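Local coordinates for protein ZYG-9 (Caenorhabditis elegans, PDB 2OF3) that organises microtubules and spindle poles during mitosis and meiosis in the one-cell embryo, and is a TOG-domain member of the XMAP215 family, at residues V24-Q29 and W91-F96; L137-G142 and A181-E186. All coordinates share one frame; numbering follows the deposited sequence.

Contact 1 of 2, residues V24-Q29 and W91-F96; sequences VKWNFQ and WCTLRF
Trp-26 meets Thr-93 and Leu-94 where the loop between helices 10-19 and 33-44 packs on the C-terminal part of helix 85-95, in the all-helical, HEAT-like solenoid of a TOG domain. Trp-26 is the centre of an inverse gamma turn, closed by a weak bond of 2.8 Å from Asn-27 N to Lys-25 O. From CB the side chain heads for the helix: CG stands anti to the backbone N (chi1 -153°), which sends the indole toward Thr-93. CD1 stays 3.9 Å from Thr-93 OG1. Next on the pyrrole side, NE1 donates to Thr-93 OG1 at 2.9 Å. The N-H...O angle is 167° and OG1 lies only 3° out of the indole plane, the evidence for a nearly straight, in-plane bond. Further round the ring, CE2 is 3.7 Å from the same OG1, while CZ2 on the benzo side comes 3.8 Å from Leu-94 CD2. The indole and leucine side chains cross at about a right angle. Phe-28 puts its CE2 corner over the centre of the indole, 3.4 Å above the plane, and adds an apolar contact of CZ with Leu-94 CD2. Lys-90 makes a cation-pi contact with Trp-26, and Ala-132 of helix 127-139 also touches it. The Thr-93 hydroxyl is buried yet bonded twice: while it accepts from Trp-26 NE1, OG1 hydrogen-bonds to the main-chain Lys-90 O one helical turn back.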
loop_
_atom_site.group_PDB
_atom_site.type_symbol
_atom_site.label_atom_id
_atom_site.label_comp_id
_atom_site.label_asym_id
_atom_site.label_seq_id
_atom_site.Cartn_x
_atom_site.Cartn_y
_atom_site.Cartn_z
ATOM N N VAL A 24 -1.737 20.394 3.437
ATOM C CA VAL A 24 -0.759 19.674 4.227
ATOM C C VAL A 24 -0.673 18.251 3.678
ATOM O O VAL A 24 -1.700 17.684 3.220
ATOM C CB VAL A 24 -1.021 19.657 5.750
ATOM C CG1 VAL A 24 -1.295 21.096 6.301
ATOM C CG2 VAL A 24 -2.189 18.782 6.116
ATOM N N LYS A 25 0.530 17.688 3.734
ATOM C CA LYS A 25 0.824 16.408 3.115
ATOM C C LYS A 25 0.461 15.262 4.049
ATOM O O LYS A 25 0.743 15.300 5.247
ATOM C CB LYS A 25 2.302 16.325 2.732
ATOM C CG LYS A 25 2.717 17.299 1.641
ATOM C CD LYS A 25 4.183 17.131 1.279
ATOM C CE LYS A 25 4.777 18.432 0.766
ATOM N NZ LYS A 25 4.050 18.941 -0.430
ATOM N N TRP A 26 -0.170 14.246 3.480
ATOM C CA TRP A 26 -0.685 13.118 4.228
ATOM C C TRP A 26 0.483 12.174 4.526
ATOM O O TRP A 26 0.681 11.125 3.868
ATOM C CB TRP A 26 -1.721 12.445 3.348
ATOM C CG TRP A 26 -2.774 11.717 4.141
ATOM C CD1 TRP A 26 -2.868 10.389 4.304
ATOM C CD2 TRP A 26 -3.885 12.298 4.837
ATOM N NE1 TRP A 26 -3.988 10.080 5.030
ATOM C CE2 TRP A 26 -4.622 11.241 5.387
ATOM C CE3 TRP A 26 -4.350 13.619 5.009
ATOM C CZ2 TRP A 26 -5.777 11.441 6.165
ATOM C CZ3 TRP A 26 -5.491 13.827 5.787
ATOM C CH2 TRP A 26 -6.217 12.747 6.319
ATOM N N ASN A 27 1.301 12.564 5.501
ATOM C CA ASN A 27 2.587 11.887 5.749
ATOM C C ASN A 27 2.891 11.819 7.245
ATOM O O ASN A 27 4.053 11.677 7.635
ATOM C CB ASN A 27 3.723 12.576 4.957
ATOM C CG ASN A 27 3.995 14.021 5.453
ATOM O OD1 ASN A 27 3.306 14.561 6.354
ATOM N ND2 ASN A 27 4.989 14.642 4.871
ATOM N N PHE A 28 1.845 11.894 8.064
ATOM C CA PHE A 28 1.959 11.784 9.505
ATOM C C PHE A 28 2.412 10.397 9.980
ATOM O O PHE A 28 2.302 9.415 9.256
ATOM C CB PHE A 28 0.616 12.121 10.169
ATOM C CG PHE A 28 -0.587 11.444 9.534
ATOM C CD1 PHE A 28 -0.865 10.065 9.759
ATOM C CD2 PHE A 28 -1.467 12.171 8.731
ATOM C CE1 PHE A 28 -1.966 9.419 9.180
ATOM C CE2 PHE A 28 -2.600 11.525 8.168
ATOM C CZ PHE A 28 -2.828 10.141 8.378
ATOM N N GLN A 29 2.878 10.315 11.221
ATOM C CA GLN A 29 3.193 9.056 11.834
ATOM C C GLN A 29 1.924 8.492 12.420
ATOM O O GLN A 29 1.750 7.286 12.488
ATOM C CB GLN A 29 4.217 9.262 12.957
ATOM C CG GLN A 29 5.572 9.733 12.476
ATOM C CD GLN A 29 6.212 8.730 11.489
ATOM O OE1 GLN A 29 6.071 7.513 11.664
ATOM N NE2 GLN A 29 6.907 9.239 10.453
ATOM N N TRP A 91 -9.463 8.817 4.118
ATOM C CA TRP A 91 -10.375 8.420 5.189
ATOM C C TRP A 91 -10.130 6.969 5.626
ATOM O O TRP A 91 -10.120 6.690 6.811
ATOM C CB TRP A 91 -11.820 8.627 4.727
ATOM C CG TRP A 91 -12.803 8.332 5.834
ATOM C CD1 TRP A 91 -13.252 9.208 6.796
ATOM C CD2 TRP A 91 -13.424 7.040 6.119
ATOM N NE1 TRP A 91 -14.124 8.545 7.640
ATOM C CE2 TRP A 91 -14.256 7.225 7.258
ATOM C CE3 TRP A 91 -13.353 5.753 5.512
ATOM C CZ2 TRP A 91 -15.043 6.156 7.822
ATOM C CZ3 TRP A 91 -14.138 4.688 6.055
ATOM C CH2 TRP A 91 -14.969 4.911 7.214
ATOM N N CYS A 92 -9.935 6.047 4.686
ATOM C CA CYS A 92 -9.571 4.668 4.982
ATOM C C CYS A 92 -8.249 4.579 5.758
ATOM O O CYS A 92 -8.161 3.760 6.675
ATOM C CB CYS A 92 -9.481 3.831 3.687
ATOM S SG CYS A 92 -11.120 3.555 2.840
ATOM N N THR A 93 -7.238 5.423 5.465
ATOM C CA THR A 93 -6.007 5.353 6.242
ATOM C C THR A 93 -6.233 5.681 7.717
ATOM O O THR A 93 -5.511 5.160 8.569
ATOM C CB THR A 93 -4.834 6.263 5.699
ATOM O OG1 THR A 93 -5.223 7.636 5.831
ATOM C CG2 THR A 93 -4.522 5.975 4.240
ATOM N N LEU A 94 -7.200 6.561 8.023
ATOM C CA LEU A 94 -7.546 6.908 9.410
ATOM C C LEU A 94 -8.055 5.667 10.150
ATOM O O LEU A 94 -7.704 5.439 11.330
ATOM C CB LEU A 94 -8.600 8.016 9.430
ATOM C CG LEU A 94 -8.277 9.390 8.833
ATOM C CD1 LEU A 94 -9.439 10.297 9.087
ATOM C CD2 LEU A 94 -7.023 9.953 9.442
ATOM N N ARG A 95 -8.848 4.866 9.445
ATOM C CA ARG A 95 -9.283 3.550 9.923
ATOM C C ARG A 95 -8.183 2.556 10.122
ATOM O O ARG A 95 -8.343 1.657 10.922
ATOM C CB ARG A 95 -10.350 2.922 9.015
ATOM C CG ARG A 95 -11.550 3.815 8.761
ATOM C CD ARG A 95 -12.240 4.199 10.079
ATOM N NE ARG A 95 -12.478 5.622 10.000
ATOM C CZ ARG A 95 -12.060 6.533 10.856
ATOM N NH1 ARG A 95 -11.442 6.218 11.949
ATOM N NH2 ARG A 95 -12.335 7.781 10.607
ATOM N N PHE A 96 -7.050 2.696 9.455
ATOM C CA PHE A 96 -5.901 1.818 9.716
ATOM C C PHE A 96 -5.262 1.982 11.095
ATOM O O PHE A 96 -4.486 1.124 11.512
ATOM C CB PHE A 96 -4.816 1.937 8.604
ATOM C CG PHE A 96 -5.292 1.514 7.235
ATOM C CD1 PHE A 96 -6.438 0.723 7.083
ATOM C CD2 PHE A 96 -4.611 1.914 6.087
ATOM C CE1 PHE A 96 -6.915 0.335 5.799
ATOM C CE2 PHE A 96 -5.053 1.537 4.794
ATOM C CZ PHE A 96 -6.228 0.734 4.654
#

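Contact 2 of 2, residues L137-G142 and A181-E186; sequences LLLKTG and ARQRSE
In this alpha-solenoid the turn that leaves helix 127-139 packs against the opening turns of helix 181-198. The backbones come closest at Gly-142 and Gln-183, whose CA atoms are 4.2 Å apart. With no side chain of its own, Gly-142 brings its CA to 3.7 Å from Arg-182 CB. Gln-183, its CG anti to the backbone N (chi1 179°) and its chain extended beyond, runs back across the turn to Leu-138, where its CD lies 3.4 Å from Leu-138 O. That carbonyl accepts from both Thr-141 N and Thr-141 OG1, the latter at 2.6 Å, so the hydroxyl is tied to its own turn while it rests 3.4 Å from Gln-183 CA. Beside it, Thr-141 CB meets Glu-186 CB at 3.7 Å, and Glu-186 CG lies near Thr-141 O. A water donates to Leu-139 O and, at 2.8 Å, to Gln-183 OE1. Asn-180, just before helix 181-198, accepts from Gln-183 N and bonds weakly to Gly-142 O. Direct contact is thus close packing of backbone, aliphatic carbons, the Thr-141 hydroxyl oxygen and the Gln-183 amide carbon; polar links go through water and Asn-180, consistent with a join partly open to solvent.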
loop_
_atom_site.group_PDB
_atom_site.type_symbol
_atom_site.label_atom_id
_atom_site.label_comp_id
_atom_site.label_asym_id
_atom_site.label_seq_id
_atom_site.Cartn_x
_atom_site.Cartn_y
_atom_site.Cartn_z
ATOM N N LEU A 137 -1.335 1.573 3.964
ATOM C CA LEU A 137 -1.869 0.236 3.644
ATOM C C LEU A 137 -0.847 -0.816 4.025
ATOM O O LEU A 137 -1.232 -1.915 4.497
ATOM C CB LEU A 137 -2.221 0.094 2.165
ATOM C CG LEU A 137 -2.666 -1.298 1.694
ATOM C CD1 LEU A 137 -4.125 -1.597 2.129
ATOM C CD2 LEU A 137 -2.522 -1.321 0.211
ATOM N N LEU A 138 0.437 -0.504 3.829
ATOM C CA LEU A 138 1.508 -1.445 4.181
ATOM C C LEU A 138 1.625 -1.742 5.673
ATOM O O LEU A 138 2.110 -2.827 6.059
ATOM C CB LEU A 138 2.860 -1.024 3.559
ATOM C CG LEU A 138 2.895 -1.047 2.044
ATOM C CD1 LEU A 138 4.243 -0.542 1.591
ATOM C CD2 LEU A 138 2.611 -2.423 1.475
ATOM N N LEU A 139 1.146 -0.846 6.528
ATOM C CA LEU A 139 1.045 -1.159 7.938
ATOM C C LEU A 139 0.178 -2.414 8.209
ATOM O O LEU A 139 0.463 -3.202 9.127
ATOM C CB LEU A 139 0.478 0.024 8.744
ATOM C CG LEU A 139 1.305 1.323 8.758
ATOM C CD1 LEU A 139 0.517 2.482 9.486
ATOM C CD2 LEU A 139 2.709 1.090 9.377
ATOM N N LYS A 140 -0.862 -2.603 7.399
ATOM C CA LYS A 140 -1.867 -3.596 7.639
ATOM C C LYS A 140 -1.398 -4.930 7.126
ATOM O O LYS A 140 -2.037 -5.978 7.416
ATOM C CB LYS A 140 -3.153 -3.181 6.904
ATOM C CG LYS A 140 -3.775 -1.895 7.477
ATOM C CD LYS A 140 -4.311 -2.056 8.879
ATOM C CE LYS A 140 -3.325 -1.452 9.865
ATOM N NZ LYS A 140 -3.745 -1.789 11.263
ATOM N N THR A 141 -0.295 -4.931 6.359
ATOM C CA THR A 141 0.419 -6.194 6.078
ATOM C C THR A 141 0.916 -6.862 7.360
ATOM O O THR A 141 1.193 -8.058 7.356
ATOM C CB THR A 141 1.603 -6.075 5.063
ATOM O OG1 THR A 141 2.688 -5.322 5.633
ATOM C CG2 THR A 141 1.138 -5.451 3.748
ATOM N N GLY A 142 1.009 -6.127 8.463
ATOM C CA GLY A 142 1.411 -6.745 9.712
ATOM C C GLY A 142 0.245 -7.218 10.566
ATOM O O GLY A 142 0.406 -7.408 11.758
ATOM N N ALA A 181 7.429 -7.750 12.405
ATOM C CA ALA A 181 8.061 -8.724 11.537
ATOM C C ALA A 181 7.142 -9.184 10.433
ATOM O O ALA A 181 7.618 -9.535 9.350
ATOM C CB ALA A 181 8.575 -9.963 12.366
ATOM N N ARG A 182 5.832 -9.201 10.667
ATOM C CA ARG A 182 4.892 -9.600 9.592
ATOM C C ARG A 182 4.895 -8.585 8.477
ATOM O O ARG A 182 4.858 -8.949 7.319
ATOM C CB ARG A 182 3.465 -9.771 10.117
ATOM C CG ARG A 182 3.274 -10.996 10.975
ATOM C CD ARG A 182 1.913 -10.939 11.617
ATOM N NE ARG A 182 1.555 -12.232 12.201
ATOM C CZ ARG A 182 1.316 -12.414 13.496
ATOM N NH1 ARG A 182 1.389 -11.399 14.357
ATOM N NH2 ARG A 182 0.992 -13.619 13.922
ATOM N N GLN A 183 4.938 -7.299 8.829
ATOM C CA GLN A 183 5.126 -6.251 7.807
ATOM C C GLN A 183 6.424 -6.410 7.026
ATOM O O GLN A 183 6.406 -6.341 5.797
ATOM C CB GLN A 183 5.102 -4.866 8.426
ATOM C CG GLN A 183 5.317 -3.774 7.367
ATOM C CD GLN A 183 4.969 -2.361 7.846
ATOM O OE1 GLN A 183 4.380 -2.176 8.889
ATOM N NE2 GLN A 183 5.321 -1.363 7.036
ATOM N N ARG A 184 7.563 -6.606 7.684
ATOM C CA ARG A 184 8.796 -6.826 6.929
ATOM C C ARG A 184 8.708 -8.025 5.995
ATOM O O ARG A 184 9.138 -7.925 4.823
ATOM C CB ARG A 184 10.001 -7.025 7.868
ATOM C CG ARG A 184 10.227 -5.871 8.820
ATOM C CD ARG A 184 11.604 -5.967 9.406
ATOM N NE ARG A 184 11.810 -7.154 10.263
ATOM C CZ ARG A 184 11.431 -7.245 11.541
ATOM N NH1 ARG A 184 10.784 -6.234 12.114
ATOM N NH2 ARG A 184 11.721 -8.359 12.258
ATOM N N SER A 185 8.198 -9.179 6.467
ATOM C CA SER A 185 8.168 -10.331 5.587
ATOM C C SER A 185 7.179 -10.154 4.467
ATOM O O SER A 185 7.470 -10.513 3.324
ATOM C CB SER A 185 7.910 -11.652 6.335
ATOM O OG SER A 185 6.695 -11.568 7.062
ATOM N N GLU A 186 5.993 -9.634 4.741
ATOM C CA GLU A 186 5.025 -9.475 3.626
ATOM C C GLU A 186 5.513 -8.549 2.502
ATOM O O GLU A 186 5.244 -8.795 1.322
ATOM C CB GLU A 186 3.700 -8.940 4.179
ATOM C CG GLU A 186 2.886 -9.977 5.016
ATOM C CD GLU A 186 2.280 -11.087 4.181
ATOM O OE1 GLU A 186 1.514 -10.803 3.219
ATOM O OE2 GLU A 186 2.575 -12.268 4.471
HETATM O O HOH W 1 2.506 -3.300 10.620
#

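In the fold
The two contacts lie in one row of helices, their centres about 17 Å apart, and share helix 127-139: its Ala-132, Phe-133 and Tyr-136 touch contact 1, while its C-terminal end and the residues that follow supply one side of contact 2. They also meet directly, through a hydrogen bond from Lys-140 NZ to Phe-96 O. Contact 1 joins a loop to a helix; its four touching residues are buried, and aromatic rings and one direct side-chain hydrogen bond carry it. Contact 2 reaches helix 181-198, past helices 146-163 and 165-174, and buries more surface between its segments (302 against 165 Å², both sides summed). Partly solvent-exposed, it relies on packed backbone, the extended Gln-183 side chain and a bridging water.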